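Cutinase-like protein (Cryptococcus sp., PDB 2CZQ) probably hydrolyses carboxylic esters, as an enzyme of the cutinase family built on the alpha/beta hydrolase fold. Local coordinates at residues T42-V47 against D62-R66; F27-N31 against L81-S85; T14-G18 against T49-Q54; P7-L11 against I34-G40. All blocks are in the same frame, centred on the assembly; numbering follows the deposited sequence. Where two conformers were deposited one is given.

Contact 1: residues T42-V47 against D62-R66; sequences TIYNTV and DIIRR. With CIT (citric acid), chain C.
Residues 42-45 form an extended edge strand, continued by the non-strand residues Thr46 and Val47, and the helical span 62-66 packs against it. The two short axes approach to 10.1 Å at 146°, roughly antiparallel; CA of Thr46 lies 6.0 Å from CA of Asp62, and CA of Tyr44 8.2 Å from CA of Arg66. With Asp62 chi1 t, Asp62 OD2 accepts from Tyr44 OH (2.6 Å) and, almost linearly, from Val47 N (2.8 Å), while OD1 forms a salt bridge with Arg65 NH1 (2.5 Å). Ile63 packs CG1 on Thr46 OG1 (3.6 Å), a hydroxyl hydrogen-bonded to Thr14. Arg65 brings its guanidinium face over Tyr44 OH, with Arg65 NH2 2.9 Å away at an angle too poor for a hydrogen bond. Arg66 (chi1 t, chi2 p) lays its aliphatic part over the Tyr44 ring (also chi1 t), Arg66 CD 3.9 Å from the centroid in a CH-pi contact. Arg66 NE donates to citrate O1 (2.9 Å) and Arg66 NH2 to O2 (2.7 Å); Thr42 OG1 also donates to O2 (2.7 Å). In this alpha/beta hydrolase packing, helix 57-73 covers strand 41-45, neighbour of strand 9-14, and helix 86-98 packs beside helix 57-73 through Ile64.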
loop_
_atom_site.group_PDB
_atom_site.type_symbol
_atom_site.label_atom_id
_atom_site.label_comp_id
_atom_site.label_asym_id
_atom_site.label_seq_id
_atom_site.Cartn_x
_atom_site.Cartn_y
_atom_site.Cartn_z
ATOM N N THR A 42 -14.197 3.460 -5.422
ATOM C CA THR A 42 -13.955 2.363 -6.351
ATOM C C THR A 42 -12.597 1.754 -6.039
ATOM O O THR A 42 -11.745 2.381 -5.393
ATOM C CB THR A 42 -13.987 2.811 -7.828
ATOM O OG1 THR A 42 -13.060 3.887 -8.012
ATOM C CG2 THR A 42 -15.369 3.356 -8.245
ATOM N N ILE A 43 -12.420 0.529 -6.517
ATOM C CA ILE A 43 -11.196 -0.231 -6.331
ATOM C C ILE A 43 -10.545 -0.393 -7.700
ATOM O O ILE A 43 -11.123 -1.017 -8.597
ATOM C CB ILE A 43 -11.515 -1.613 -5.711
ATOM C CG1 ILE A 43 -12.187 -1.458 -4.340
ATOM C CG2 ILE A 43 -10.241 -2.453 -5.611
ATOM C CD1 ILE A 43 -12.881 -2.712 -3.847
ATOM N N TYR A 44 -9.356 0.184 -7.862
ATOM C CA TYR A 44 -8.619 0.101 -9.113
ATOM C C TYR A 44 -7.449 -0.850 -8.949
ATOM O O TYR A 44 -6.604 -0.648 -8.073
ATOM C CB TYR A 44 -8.100 1.473 -9.570
ATOM C CG TYR A 44 -7.325 1.347 -10.858
ATOM C CD1 TYR A 44 -7.991 1.111 -12.056
ATOM C CD2 TYR A 44 -5.930 1.397 -10.879
ATOM C CE1 TYR A 44 -7.303 0.952 -13.236
ATOM C CE2 TYR A 44 -5.226 1.239 -12.061
ATOM C CZ TYR A 44 -5.923 1.018 -13.240
ATOM O OH TYR A 44 -5.279 0.859 -14.441
ATOM N N ASN A 45 -7.396 -1.863 -9.808
ATOM C CA ASN A 45 -6.337 -2.863 -9.771
ATOM C C ASN A 45 -5.261 -2.528 -10.788
ATOM O O ASN A 45 -5.484 -2.593 -12.003
ATOM C CB ASN A 45 -6.900 -4.254 -10.048
ATOM C CG ASN A 45 -8.170 -4.534 -9.277
ATOM O OD1 ASN A 45 -8.248 -4.297 -8.071
ATOM N ND2 ASN A 45 -9.176 -5.057 -9.971
ATOM N N THR A 46 -4.087 -2.159 -10.296
ATOM C CA THR A 46 -2.987 -1.778 -11.166
ATOM C C THR A 46 -2.730 -2.842 -12.223
ATOM O O THR A 46 -2.662 -4.037 -11.916
ATOM C CB THR A 46 -1.756 -1.585 -10.306
ATOM O OG1 THR A 46 -2.037 -0.537 -9.373
ATOM C CG2 THR A 46 -0.553 -1.108 -11.126
ATOM N N VAL A 47 -2.586 -2.402 -13.469
ATOM C CA VAL A 47 -2.359 -3.315 -14.577
ATOM C C VAL A 47 -0.866 -3.438 -14.850
ATOM O O VAL A 47 -0.206 -2.464 -15.213
ATOM C CB VAL A 47 -3.100 -2.867 -15.852
ATOM C CG1 VAL A 47 -2.816 -3.829 -16.995
ATOM C CG2 VAL A 47 -4.596 -2.779 -15.592
ATOM N N ASP A 62 1.377 2.627 -14.051
ATOM C CA ASP A 62 -0.073 2.554 -14.079
ATOM C C ASP A 62 -0.714 3.134 -12.816
ATOM O O ASP A 62 -1.798 3.712 -12.886
ATOM C CB ASP A 62 -0.546 1.134 -14.362
ATOM C CG ASP A 62 -1.994 1.080 -14.738
ATOM O OD1 ASP A 62 -2.388 1.784 -15.702
ATOM O OD2 ASP A 62 -2.792 0.362 -14.105
ATOM N N ILE A 63 -0.050 3.000 -11.667
ATOM C CA ILE A 63 -0.496 3.688 -10.453
ATOM C C ILE A 63 -0.587 5.192 -10.720
ATOM O O ILE A 63 -1.601 5.843 -10.448
ATOM C CB ILE A 63 0.485 3.438 -9.285
ATOM C CG1 ILE A 63 0.449 1.979 -8.829
ATOM C CG2 ILE A 63 0.178 4.369 -8.103
ATOM C CD1 ILE A 63 1.655 1.606 -7.963
ATOM N N ILE A 64 0.505 5.738 -11.244
ATOM C CA ILE A 64 0.602 7.170 -11.477
ATOM C C ILE A 64 -0.381 7.609 -12.559
ATOM O O ILE A 64 -1.020 8.655 -12.435
ATOM C CB ILE A 64 2.060 7.569 -11.780
ATOM C CG1 ILE A 64 2.928 7.339 -10.534
ATOM C CG2 ILE A 64 2.129 9.020 -12.245
ATOM C CD1 ILE A 64 4.418 7.504 -10.759
ATOM N N ARG A 65 -0.530 6.788 -13.598
ATOM C CA ARG A 65 -1.518 7.040 -14.646
ATOM C C ARG A 65 -2.921 7.192 -14.052
ATOM O O ARG A 65 -3.642 8.140 -14.387
ATOM C CB ARG A 65 -1.489 5.930 -15.700
ATOM C CG ARG A 65 -2.612 5.993 -16.734
ATOM C CD ARG A 65 -3.048 4.624 -17.242
ATOM N NE ARG A 65 -4.405 4.268 -16.829
ATOM C CZ ARG A 65 -4.749 3.794 -15.633
ATOM N NH1 ARG A 65 -3.840 3.616 -14.687
ATOM N NH2 ARG A 65 -6.017 3.504 -15.378
ATOM N N ARG A 66 -3.309 6.267 -13.176
ATOM C CA ARG A 66 -4.634 6.325 -12.567
ATOM C C ARG A 66 -4.800 7.570 -11.700
ATOM O O ARG A 66 -5.851 8.213 -11.733
ATOM C CB ARG A 66 -4.950 5.055 -11.764
ATOM C CG ARG A 66 -6.353 5.025 -11.171
ATOM C CD ARG A 66 -7.435 5.015 -12.231
ATOM N NE ARG A 66 -8.802 5.062 -11.723
ATOM C CZ ARG A 66 -9.451 6.173 -11.374
ATOM N NH1 ARG A 66 -8.850 7.356 -11.421
ATOM N NH2 ARG A 66 -10.714 6.097 -10.974
HETATM C C1 CIT C . -11.402 2.696 -11.114
HETATM O O1 CIT C . -10.697 2.931 -12.119
HETATM O O2 CIT C . -11.695 3.615 -10.319
HETATM C C2 CIT C . -11.871 1.290 -10.829
HETATM C C3 CIT C . -12.717 0.697 -11.954
HETATM O O7 CIT C . -13.847 1.579 -12.196
HETATM C C4 CIT C . -13.233 -0.675 -11.516
HETATM C C5 CIT C . -14.459 -1.145 -12.273
HETATM O O3 CIT C . -14.878 -0.557 -13.295
HETATM O O4 CIT C . -15.087 -2.152 -11.875
HETATM C C6 CIT C . -11.882 0.532 -13.221
HETATM O O5 CIT C . -10.884 -0.236 -13.235
HETATM O O6 CIT C . -12.189 1.158 -14.267
#

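Contact 2: residues F27-N31 against L81-S85; sequences FRTMN and LQGYS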
loop_
_atom_site.group_PDB
_atom_site.type_symbol
_atom_site.label_atom_id
_atom_site.label_comp_id
_atom_site.label_asym_id
_atom_site.label_seq_id
_atom_site.Cartn_x
_atom_site.Cartn_y
_atom_site.Cartn_z
ATOM N N PHE A 27 -5.846 -7.167 -0.116
ATOM C CA PHE A 27 -6.712 -6.035 0.231
ATOM C C PHE A 27 -8.193 -6.310 0.109
ATOM O O PHE A 27 -8.999 -5.437 0.390
ATOM C CB PHE A 27 -6.325 -4.789 -0.578
ATOM C CG PHE A 27 -4.860 -4.561 -0.583
ATOM C CD1 PHE A 27 -4.215 -4.176 0.585
ATOM C CD2 PHE A 27 -4.101 -4.839 -1.709
ATOM C CE1 PHE A 27 -2.839 -4.035 0.621
ATOM C CE2 PHE A 27 -2.719 -4.692 -1.689
ATOM C CZ PHE A 27 -2.083 -4.294 -0.520
ATOM N N ARG A 28 -8.567 -7.519 -0.286
ATOM C CA ARG A 28 -9.971 -7.801 -0.571
ATOM C C ARG A 28 -10.891 -7.509 0.616
ATOM O O ARG A 28 -11.908 -6.827 0.469
ATOM C CB ARG A 28 -10.132 -9.255 -1.017
ATOM C CG ARG A 28 -11.423 -9.555 -1.762
ATOM C CD ARG A 28 -11.481 -10.945 -2.398
ATOM N NE ARG A 28 -10.160 -11.455 -2.772
ATOM C CZ ARG A 28 -9.829 -11.892 -3.985
ATOM N NH1 ARG A 28 -10.716 -11.889 -4.973
ATOM N NH2 ARG A 28 -8.600 -12.335 -4.212
ATOM N N THR A 29 -10.549 -8.027 1.790
ATOM C CA THR A 29 -11.406 -7.826 2.945
ATOM C C THR A 29 -11.463 -6.362 3.354
ATOM O O THR A 29 -12.548 -5.792 3.456
ATOM C CB THR A 29 -10.970 -8.726 4.091
ATOM O OG1 THR A 29 -11.269 -10.075 3.717
ATOM C CG2 THR A 29 -11.814 -8.478 5.343
ATOM N N MET A 30 -10.307 -5.736 3.549
ATOM C CA MET A 30 -10.325 -4.345 3.981
ATOM C C MET A 30 -11.060 -3.466 2.977
ATOM O O MET A 30 -11.770 -2.543 3.370
ATOM C CB MET A 30 -8.922 -3.808 4.270
ATOM C CG MET A 30 -8.019 -3.624 3.054
ATOM S SD MET A 30 -6.366 -3.081 3.496
ATOM C CE MET A 30 -5.687 -4.588 4.217
ATOM N N ASN A 31 -10.911 -3.756 1.685
ATOM C CA ASN A 31 -11.560 -2.918 0.686
ATOM C C ASN A 31 -13.066 -3.091 0.646
ATOM O O ASN A 31 -13.789 -2.127 0.389
ATOM C CB ASN A 31 -10.913 -3.091 -0.678
ATOM C CG ASN A 31 -9.550 -2.449 -0.738
ATOM O OD1 ASN A 31 -9.159 -1.736 0.184
ATOM N ND2 ASN A 31 -8.833 -2.678 -1.828
ATOM N N LEU A 81 -3.227 4.418 -1.744
ATOM C CA LEU A 81 -2.395 3.497 -2.514
ATOM C C LEU A 81 -2.053 2.290 -1.656
ATOM O O LEU A 81 -1.544 2.446 -0.543
ATOM C CB LEU A 81 -1.102 4.165 -2.989
ATOM C CG LEU A 81 -1.238 5.508 -3.707
ATOM C CD1 LEU A 81 0.124 5.979 -4.195
ATOM C CD2 LEU A 81 -2.243 5.445 -4.850
ATOM N N GLN A 82 -2.336 1.101 -2.181
ATOM C CA GLN A 82 -2.126 -0.152 -1.471
ATOM C C GLN A 82 -1.212 -1.025 -2.301
ATOM O O GLN A 82 -1.397 -1.136 -3.511
ATOM C CB GLN A 82 -3.457 -0.869 -1.274
ATOM C CG GLN A 82 -4.489 -0.056 -0.510
ATOM C CD GLN A 82 -5.883 -0.648 -0.580
ATOM O OE1 GLN A 82 -6.274 -1.207 -1.605
ATOM N NE2 GLN A 82 -6.640 -0.517 0.509
ATOM N N GLY A 83 -0.238 -1.669 -1.664
ATOM C CA GLY A 83 0.638 -2.569 -2.386
ATOM C C GLY A 83 1.069 -3.751 -1.550
ATOM O O GLY A 83 1.388 -3.593 -0.367
ATOM N N TYR A 84 1.064 -4.931 -2.166
ATOM C CA TYR A 84 1.486 -6.173 -1.527
ATOM C C TYR A 84 2.673 -6.756 -2.278
ATOM O O TYR A 84 2.598 -6.983 -3.487
ATOM C CB TYR A 84 0.328 -7.174 -1.539
ATOM C CG TYR A 84 0.694 -8.589 -1.132
ATOM C CD1 TYR A 84 1.461 -8.852 0.011
ATOM C CD2 TYR A 84 0.283 -9.670 -1.907
ATOM C CE1 TYR A 84 1.793 -10.157 0.377
ATOM C CE2 TYR A 84 0.610 -10.969 -1.560
ATOM C CZ TYR A 84 1.364 -11.211 -0.422
ATOM O OH TYR A 84 1.674 -12.511 -0.091
ATOM N N SER A 85 3.763 -7.013 -1.550
ATOM C CA SER A 85 4.917 -7.728 -2.096
ATOM C C SER A 85 5.484 -6.948 -3.292
ATOM O O SER A 85 5.821 -5.774 -3.125
ATOM C CB SER A 85 4.560 -9.186 -2.401
ATOM O OG SER A 85 5.733 -9.952 -2.538
#
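Two carboxamides face each other in the buried space between helix 28-37 and strand 78-84, and each supplies what the other lacks. Gln82 NE2 donates to Asn31 OD1 at 2.8 Å, and Asn31 ND2 returns a bond to Gln82 OE1 at 3.0 Å; Asn31 ND2 also donates to Gln23 OE1, so both its protons are engaged. Beside this pair, Phe27, at the N-cap position of the helix, covers the aliphatic part of Gln82: Gln82 CB stands 3.6 Å from the Phe27 ring centroid, close to the ring normal, a CH-pi contact. The ring tip reaches the strand backbone, with Phe27 CZ 3.4 Å from Gly83 C and 3.9 Å from Tyr84 CB. Tyr84 starts toward the helix but carries its hydroxyl off to His180 O. Ser85 OG is hydrogen-bonded to His180 NE2. The strained backbone of Ser85 (phi 60°, psi -122°), placed between strand 78-84 and helix 86-98 in a Gly-x-Ser-x-Gly sequence, is consistent with the nucleophile elbow of an alpha/beta hydrolase.

Contact 3: residues T14-G18 against T49-Q54; sequences TRGTG and TADFSQ. With EDO (1,2-ethanediol), chain D.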
loop_
_atom_site.group_PDB
_atom_site.type_symbol
_atom_site.label_atom_id
_atom_site.label_comp_id
_atom_site.label_asym_id
_atom_site.label_seq_id
_atom_site.Cartn_x
_atom_site.Cartn_y
_atom_site.Cartn_z
ATOM N N THR A 14 -1.978 -2.608 -5.904
ATOM C CA THR A 14 -1.029 -3.285 -6.767
ATOM C C THR A 14 -0.663 -4.618 -6.128
ATOM O O THR A 14 -0.220 -4.678 -4.973
ATOM C CB THR A 14 0.205 -2.407 -6.988
ATOM O OG1 THR A 14 -0.217 -1.117 -7.444
ATOM C CG2 THR A 14 1.068 -2.955 -8.120
ATOM N N ARG A 15 -0.857 -5.685 -6.894
ATOM C CA ARG A 15 -0.820 -7.043 -6.375
ATOM C C ARG A 15 0.582 -7.641 -6.350
ATOM O O ARG A 15 1.540 -7.071 -6.885
ATOM C CB ARG A 15 -1.753 -7.928 -7.197
ATOM C CG ARG A 15 -1.210 -8.306 -8.559
ATOM C CD ARG A 15 -2.293 -8.788 -9.480
ATOM N NE ARG A 15 -1.804 -9.324 -10.746
ATOM C CZ ARG A 15 -1.492 -8.593 -11.807
ATOM N NH1 ARG A 15 -1.581 -7.268 -11.768
ATOM N NH2 ARG A 15 -1.095 -9.191 -12.921
ATOM N N GLY A 16 0.687 -8.803 -5.713
ATOM C CA GLY A 16 1.933 -9.537 -5.651
ATOM C C GLY A 16 2.163 -10.439 -6.851
ATOM O O GLY A 16 1.238 -10.764 -7.611
ATOM N N THR A 17 3.420 -10.846 -7.010
ATOM C CA THR A 17 3.834 -11.813 -8.022
ATOM C C THR A 17 2.890 -13.002 -8.053
ATOM O O THR A 17 2.599 -13.598 -7.013
ATOM C CB THR A 17 5.247 -12.318 -7.705
ATOM O OG1 THR A 17 6.126 -11.200 -7.513
ATOM C CG2 THR A 17 5.834 -13.104 -8.883
ATOM N N GLY A 18 2.415 -13.342 -9.250
ATOM C CA GLY A 18 1.608 -14.530 -9.438
ATOM C C GLY A 18 0.127 -14.379 -9.178
ATOM O O GLY A 18 -0.651 -15.236 -9.588
ATOM N N THR A 49 2.310 -7.026 -15.268
ATOM C CA THR A 49 2.467 -8.475 -15.352
ATOM C C THR A 49 2.600 -9.148 -13.993
ATOM O O THR A 49 2.270 -10.323 -13.864
ATOM C CB THR A 49 3.688 -8.861 -16.200
ATOM O OG1 THR A 49 4.837 -8.160 -15.714
ATOM C CG2 THR A 49 3.529 -8.428 -17.662
ATOM N N ALA A 50 3.110 -8.425 -12.994
ATOM C CA ALA A 50 3.415 -9.015 -11.688
ATOM C C ALA A 50 4.224 -10.306 -11.875
ATOM O O ALA A 50 3.912 -11.346 -11.297
ATOM C CB ALA A 50 2.128 -9.257 -10.880
ATOM N N ASP A 51 5.253 -10.231 -12.715
ATOM C CA ASP A 51 6.048 -11.408 -13.045
ATOM C C ASP A 51 7.199 -11.578 -12.056
ATOM O O ASP A 51 7.527 -10.656 -11.299
ATOM C CB ASP A 51 6.546 -11.363 -14.499
ATOM C CG ASP A 51 7.525 -10.241 -14.752
ATOM O OD1 ASP A 51 8.669 -10.323 -14.255
ATOM O OD2 ASP A 51 7.235 -9.243 -15.445
ATOM N N PHE A 52 7.816 -12.756 -12.058
ATOM C CA PHE A 52 8.799 -13.049 -11.018
ATOM C C PHE A 52 10.081 -12.226 -11.097
ATOM O O PHE A 52 10.833 -12.181 -10.132
ATOM C CB PHE A 52 9.098 -14.555 -10.893
ATOM C CG PHE A 52 9.961 -15.115 -11.992
ATOM C CD1 PHE A 52 11.338 -14.886 -12.018
ATOM C CD2 PHE A 52 9.400 -15.908 -12.981
ATOM C CE1 PHE A 52 12.130 -15.420 -13.029
ATOM C CE2 PHE A 52 10.189 -16.445 -13.991
ATOM C CZ PHE A 52 11.549 -16.198 -14.015
ATOM N N SER A 53 10.336 -11.568 -12.227
ATOM C CA SER A 53 11.569 -10.785 -12.371
ATOM C C SER A 53 11.693 -9.665 -11.344
ATOM O O SER A 53 12.807 -9.271 -10.999
ATOM C CB SER A 53 11.698 -10.190 -13.777
ATOM O OG SER A 53 10.887 -9.039 -13.946
ATOM N N GLN A 54 10.543 -9.160 -10.884
ATOM C CA GLN A 54 10.441 -7.988 -10.005
ATOM C C GLN A 54 10.739 -6.667 -10.703
ATOM O O GLN A 54 10.919 -5.641 -10.047
ATOM C CB GLN A 54 11.273 -8.134 -8.719
ATOM C CG GLN A 54 10.985 -9.408 -7.938
ATOM C CD GLN A 54 9.513 -9.615 -7.685
ATOM O OE1 GLN A 54 8.840 -8.744 -7.134
ATOM N NE2 GLN A 54 9.001 -10.768 -8.093
HETATM C C1 EDO D . 3.609 -14.137 -2.826
HETATM O O1 EDO D . 3.286 -15.187 -3.712
HETATM C C2 EDO D . 2.862 -12.892 -3.238
HETATM O O2 EDO D . 3.316 -12.428 -4.490
HETATM O O HOH W 1 -0.525 -12.134 -12.825
HETATM O O HOH W 2 2.042 -12.967 -12.324
#
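Arg15 lays one face of its guanidinium on the methyl of Ala50, with Arg15 CZ 3.8 Å from Ala50 CB. Both residues lie in loops that follow neighbouring parallel strands, 9-14 and 41-45, at the C-terminal ends of the strands, where alpha/beta hydrolases carry their active site. Arg15 NE is held by Glu19 O, and Arg15 NH2 donates to water 1 (3.0 Å). Thr17 CA and Ala50 CA lie 4.6 Å apart, and Ala50 O takes a CA-H...O contact from Thr17 CA (3.3 Å) and a hydrogen bond from Gly18 N (3.2 Å). With its phi of 85°, Gly18 would press a CB against the preceding carbonyl. Residues 51-54 make a type I turn in which Asp51 OD1 accepts from Ser53 N (2.9 Å), an Asx turn. From this turn Gln54 NE2 bonds to Thr17 OG1 (3.0 Å), which also accepts from NE2 of Gln86, the residue after Ser85. In relatives the loop after the first strand helps form the oxyanion hole beside the nucleophile, and the position of Thr17 is consistent with that. An ethanediol, probably from the crystallisation liquor, donates from O2 to Thr17 O at 2.9 Å.

Contact 4: residues P7-L11 against I34-G40; sequences PQYVL and ITAALSG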
loop_
_atom_site.group_PDB
_atom_site.type_symbol
_atom_site.label_atom_id
_atom_site.label_comp_id
_atom_site.label_asym_id
_atom_site.label_seq_id
_atom_site.Cartn_x
_atom_site.Cartn_y
_atom_site.Cartn_z
ATOM N N PRO A 7 -15.550 12.930 -0.998
ATOM C CA PRO A 7 -16.802 12.390 -1.544
ATOM C C PRO A 7 -16.598 11.343 -2.646
ATOM O O PRO A 7 -17.490 10.527 -2.871
ATOM C CB PRO A 7 -17.511 13.634 -2.097
ATOM C CG PRO A 7 -16.897 14.784 -1.381
ATOM C CD PRO A 7 -15.471 14.394 -1.177
ATOM N N GLN A 8 -15.454 11.388 -3.325
ATOM C CA GLN A 8 -15.065 10.375 -4.291
ATOM C C GLN A 8 -13.641 9.958 -3.979
ATOM O O GLN A 8 -12.775 10.804 -3.725
ATOM C CB GLN A 8 -15.147 10.906 -5.718
ATOM C CG GLN A 8 -14.839 9.852 -6.766
ATOM C CD GLN A 8 -14.990 10.388 -8.167
ATOM O OE1 GLN A 8 -14.398 11.408 -8.519
ATOM N NE2 GLN A 8 -15.785 9.706 -8.976
ATOM N N TYR A 9 -13.396 8.656 -3.998
ATOM C CA TYR A 9 -12.051 8.164 -3.750
ATOM C C TYR A 9 -11.794 6.868 -4.497
ATOM O O TYR A 9 -12.724 6.158 -4.883
ATOM C CB TYR A 9 -11.798 7.986 -2.241
ATOM C CG TYR A 9 -12.641 6.901 -1.624
ATOM C CD1 TYR A 9 -13.912 7.183 -1.126
ATOM C CD2 TYR A 9 -12.181 5.589 -1.560
ATOM C CE1 TYR A 9 -14.700 6.188 -0.574
ATOM C CE2 TYR A 9 -12.953 4.585 -1.010
ATOM C CZ TYR A 9 -14.212 4.886 -0.522
ATOM O OH TYR A 9 -14.972 3.872 0.003
ATOM N N VAL A 10 -10.514 6.574 -4.691
ATOM C CA VAL A 10 -10.090 5.357 -5.360
ATOM C C VAL A 10 -9.070 4.652 -4.477
ATOM O O VAL A 10 -8.119 5.273 -3.986
ATOM C CB VAL A 10 -9.467 5.640 -6.743
ATOM C CG1 VAL A 10 -9.237 4.345 -7.501
ATOM C CG2 VAL A 10 -10.348 6.572 -7.555
ATOM N N LEU A 11 -9.297 3.356 -4.287
ATOM C CA LEU A 11 -8.353 2.471 -3.623
ATOM C C LEU A 11 -7.559 1.801 -4.733
ATOM O O LEU A 11 -8.046 0.882 -5.392
ATOM C CB LEU A 11 -9.097 1.447 -2.759
ATOM C CG LEU A 11 -10.134 2.027 -1.785
ATOM C CD1 LEU A 11 -10.900 0.920 -1.082
ATOM C CD2 LEU A 11 -9.486 2.956 -0.762
ATOM N N ILE A 34 -13.968 -0.812 3.570
ATOM C CA ILE A 34 -13.815 0.615 3.295
ATOM C C ILE A 34 -14.955 1.097 2.405
ATOM O O ILE A 34 -15.596 2.104 2.704
ATOM C CB ILE A 34 -12.453 0.920 2.631
ATOM C CG1 ILE A 34 -11.285 0.583 3.562
ATOM C CG2 ILE A 34 -12.381 2.381 2.185
ATOM C CD1 ILE A 34 -10.002 0.252 2.816
ATOM N N THR A 35 -15.202 0.376 1.312
ATOM C CA THR A 35 -16.239 0.795 0.372
ATOM C C THR A 35 -17.639 0.684 0.960
ATOM O O THR A 35 -18.525 1.426 0.556
ATOM C CB THR A 35 -16.156 0.061 -0.981
ATOM O OG1 THR A 35 -16.219 -1.360 -0.785
ATOM C CG2 THR A 35 -14.819 0.350 -1.680
ATOM N N ALA A 36 -17.838 -0.228 1.910
ATOM C CA ALA A 36 -19.115 -0.307 2.616
ATOM C C ALA A 36 -19.282 0.836 3.614
ATOM O O ALA A 36 -20.406 1.272 3.879
ATOM C CB ALA A 36 -19.271 -1.652 3.319
ATOM N N ALA A 37 -18.169 1.323 4.156
ATOM C CA ALA A 37 -18.200 2.386 5.160
ATOM C C ALA A 37 -18.380 3.771 4.548
ATOM O O ALA A 37 -19.082 4.618 5.108
ATOM C CB ALA A 37 -16.941 2.347 6.014
ATOM N N LEU A 38 -17.737 3.996 3.406
ATOM C CA LEU A 38 -17.723 5.302 2.759
ATOM C C LEU A 38 -18.172 5.201 1.319
ATOM O O LEU A 38 -17.598 4.455 0.528
ATOM C CB LEU A 38 -16.325 5.922 2.804
ATOM C CG LEU A 38 -15.780 6.384 4.152
ATOM C CD1 LEU A 38 -14.376 6.930 3.957
ATOM C CD2 LEU A 38 -16.684 7.427 4.810
ATOM N N SER A 39 -19.199 5.969 0.986
ATOM C CA SER A 39 -19.691 6.041 -0.382
ATOM C C SER A 39 -18.699 6.752 -1.304
ATOM O O SER A 39 -17.812 7.485 -0.851
ATOM C CB SER A 39 -21.036 6.766 -0.413
ATOM O OG SER A 39 -20.887 8.097 0.045
ATOM N N GLY A 40 -18.871 6.531 -2.602
ATOM C CA GLY A 40 -18.076 7.210 -3.608
ATOM C C GLY A 40 -16.743 6.556 -3.904
ATOM O O GLY A 40 -15.884 7.166 -4.546
#
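Strand 9-14, helix 28-37 and strand 41-45 form a beta-alpha-beta unit, and this contact brings its beginning against the exit of its helix and the turn into its second strand. Tyr9, the residue with most surface covered, is central. With chi1 in p its ring enters the bend where the chain leaves the helix: Tyr9 OH donates to Leu38 O (2.7 Å), Tyr9 CE1 lies 3.8 Å from Leu38 CB, and Tyr9 CE2 3.9 Å from Ile34 CG2. Ser39 O comes to the ring edge, 3.4 Å from Tyr9 CE1.

Gly40 comes next in covered area. Gly40 O accepts from Tyr9 N (3.0 Å, nearly straight), just before the backbone pairing of Tyr9 and Leu11 with Thr42 that joins the two strands in the parallel sheet. A side chain is excluded here, since an ideal CB of Gly40 would fall 1.9 Å from Pro7 O, and the positive phi of 85° also favours glycine.

Leu11, a little farther along the strand, points at the last turn of the helix and sets CD1 on Ile34 CG2 (3.9 Å) and Thr35 CG2 (4.0 Å); Ile34 is backed in turn by Ala197 of helix 187-200. At the far end, Gly40 CA approaches Pro7 O at 3.4 Å in an almost linear CA-H...O contact.

Overall arrangement
From the N terminus, residues 7-11 open contact 4, which closes when the chain returns through 34-40. Before that happens, 14-18 and 27-31 have opened contacts 3 and 2, so contact 4 crosses both. Contact 1 opens at 42-47, after contact 4 has closed; contact 3 then closes at 49-54, crossing contact 1, which closes at 62-66. Contact 2 closes last, at 81-85, enclosing contact 1 and crossing contact 3. Contacts 2 and 4 fix helix 28-37 to the central sheet, contact 1 fixes helix 57-73 to its edge strand 41-45, and contact 3 joins loops at the strand ends near Ser85. Thr14 links contacts 1 and 3 through Thr46.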